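Local coordinates for protein 3-hydroxyadipyl-CoA dehydrogenase (Escherichia coli, PDB 3MOG) that catalyses the NAD-dependent oxidation of 3-hydroxyadipyl-CoA to 3-oxoadipyl-CoA in the phenylacetate degradation pathway, at residues Ile415-Ala418 against Met419-Val423. Sequence-based numbering, arbitrary orientation.
Sequences IDTA and MRLGV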
ATOM      1  N   ILE C 415       6.268  25.596  -9.686  1.00 47.27           N
ATOM      2  CA  ILE C 415       6.618  24.214  -9.999  1.00 41.87           C
ATOM      3  C   ILE C 415       7.572  24.173 -11.201  1.00 42.44           C
ATOM      4  O   ILE C 415       8.593  23.489 -11.159  1.00 46.77           O
ATOM      5  CB  ILE C 415       5.342  23.340 -10.201  1.00 45.31           C
ATOM      6  CG1 ILE C 415       4.548  23.264  -8.880  1.00 45.79           C
ATOM      7  CG2 ILE C 415       5.704  21.926 -10.684  1.00 37.24           C
ATOM      8  CD1 ILE C 415       3.190  22.558  -8.971  1.00 41.95           C
ATOM      9  N   ASP C 416       7.267  24.939 -12.251  1.00 47.00           N
ATOM     10  CA  ASP C 416       8.159  25.011 -13.418  1.00 45.49           C
ATOM     11  C   ASP C 416       9.542  25.541 -13.022  1.00 46.29           C
ATOM     12  O   ASP C 416      10.561  24.931 -13.336  1.00 48.43           O
ATOM     13  CB  ASP C 416       7.557  25.868 -14.542  1.00 44.24           C
ATOM     14  CG  ASP C 416       6.465  25.149 -15.331  1.00 55.09           C
ATOM     15  OD1 ASP C 416       6.386  23.903 -15.274  1.00 58.23           O
ATOM     16  OD2 ASP C 416       5.677  25.845 -16.019  1.00 61.03           O
ATOM     17  N   THR C 417       9.559  26.662 -12.307  1.00 43.67           N
ATOM     18  CA  THR C 417      10.801  27.301 -11.891  1.00 42.65           C
ATOM     19  C   THR C 417      11.657  26.367 -11.055  1.00 43.30           C
ATOM     20  O   THR C 417      12.846  26.200 -11.336  1.00 42.67           O
ATOM     21  CB  THR C 417      10.520  28.585 -11.124  1.00 43.30           C
ATOM     22  OG1 THR C 417       9.824  29.490 -11.988  1.00 44.50           O
ATOM     23  CG2 THR C 417      11.808  29.229 -10.651  1.00 42.15           C
ATOM     24  N   ALA C 418      11.039  25.720 -10.068  1.00 40.69           N
ATOM     25  CA  ALA C 418      11.741  24.771  -9.211  1.00 36.71           C
ATOM     26  C   ALA C 418      12.461  23.663  -9.964  1.00 40.32           C
ATOM     27  O   ALA C 418      13.596  23.317  -9.640  1.00 43.89           O
ATOM     28  CB  ALA C 418      10.785  24.179  -8.178  1.00 34.77           C
ATOM     29  N   MET C 419      11.805  23.114 -10.979  1.00 42.53           N
ATOM     30  CA  MET C 419      12.397  22.042 -11.745  1.00 38.65           C
ATOM     31  C   MET C 419      13.501  22.563 -12.700  1.00 43.73           C
ATOM     32  O   MET C 419      14.496  21.874 -12.936  1.00 38.82           O
ATOM     33  CB  MET C 419      11.310  21.235 -12.466  1.00 36.53           C
ATOM     34  CG  MET C 419      10.217  20.659 -11.530  1.00 45.29           C
ATOM     35  SD  MET C 419      10.756  20.087  -9.902  1.00 28.40           S
ATOM     36  CE  MET C 419      11.632  18.617 -10.364  1.00 33.51           C
ATOM     37  N   ARG C 420      13.325  23.765 -13.242  1.00 44.38           N
ATOM     38  CA  ARG C 420      14.379  24.397 -14.041  0.50 52.00           C
ATOM     39  C   ARG C 420      15.622  24.724 -13.215  1.00 55.79           C
ATOM     40  O   ARG C 420      16.743  24.495 -13.658  1.00 56.66           O
ATOM     41  CB  ARG C 420      13.870  25.670 -14.711  0.50 50.46           C
ATOM     42  CG  ARG C 420      13.629  25.545 -16.203  0.50 54.42           C
ATOM     43  CD  ARG C 420      13.183  26.881 -16.774  0.50 50.72           C
ATOM     44  NE  ARG C 420      11.825  27.208 -16.350  0.50 56.51           N
ATOM     45  CZ  ARG C 420      11.475  28.265 -15.622  0.50 49.81           C
ATOM     46  NH1 ARG C 420      12.391  29.136 -15.212  0.50 48.15           N
ATOM     47  NH2 ARG C 420      10.194  28.449 -15.316  0.50 29.61           N
ATOM     48  N   LEU C 421      15.429  25.257 -12.011  1.00 53.95           N
ATOM     49  CA  LEU C 421      16.572  25.715 -11.217  1.00 51.84           C
ATOM     50  C   LEU C 421      17.136  24.682 -10.246  1.00 54.36           C
ATOM     51  O   LEU C 421      18.349  24.570 -10.110  1.00 61.46           O
ATOM     52  CB  LEU C 421      16.247  27.046 -10.532  1.00 49.26           C
ATOM     53  CG  LEU C 421      15.985  28.188 -11.545  1.00 56.97           C
ATOM     54  CD1 LEU C 421      15.632  29.481 -10.848  1.00 51.68           C
ATOM     55  CD2 LEU C 421      17.169  28.421 -12.515  1.00 48.39           C
ATOM     56  N   GLY C 422      16.269  23.906  -9.602  1.00 51.40           N
ATOM     57  CA  GLY C 422      16.717  22.928  -8.610  1.00 56.08           C
ATOM     58  C   GLY C 422      17.401  21.702  -9.187  1.00 57.11           C
ATOM     59  O   GLY C 422      18.318  21.156  -8.571  1.00 58.60           O
ATOM     60  N   VAL C 423      16.959  21.265 -10.366  1.00 53.70           N
ATOM     61  CA  VAL C 423      17.483  20.046 -10.971  1.00 51.72           C
ATOM     62  C   VAL C 423      17.733  20.195 -12.462  1.00 50.98           C
ATOM     63  O   VAL C 423      17.926  19.198 -13.155  1.00 56.69           O
ATOM     64  CB  VAL C 423      16.547  18.824 -10.735  1.00 51.29           C
ATOM     65  CG1 VAL C 423      16.781  18.176  -9.352  1.00 49.62           C
ATOM     66  CG2 VAL C 423      15.113  19.240 -10.900  1.00 49.79           C
TER
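Thr417 and Leu421 stand one helical turn apart and point the same way, methyl CG2 of Thr417 lying 3.8 Å from CD1 of the branched, apolar Leu421. Thr417 suits the spot because it is two-sided: with OG1 anti to its carbonyl carbon (chi1 -61°), the hydroxyl bonds back to the carbonyl of Gln413 and the methyl is left for leucine. Four i to i+4 backbone bonds tie the last turns of the helix together, ending with Gly422 N to Ala418 O at 2.7 Å. On the buried side, the small methyl of Ala418 lets Ile190 and Val191 come close, and the flexible Met419 chain, bent at chi2 and chi3, runs its CG past Ile415 O at 3.3 Å. The solvent side suits long, charged Arg420; in one of its two modelled conformers the guanidinium folds back, one face, toward its rim, over Thr417 CA. OD1 of nearby Asp416 instead accepts a hydrogen bond from Leu430 N, and OD2 a weak one from Ala431 N. Helix 412-422, in the second C-terminal-type region, packs Ile415 and Met419 on helix 429-436, Ala418 and Met419 on helix 191-194, and Thr417 and Leu421 on strand 179-184 of the NAD-binding region.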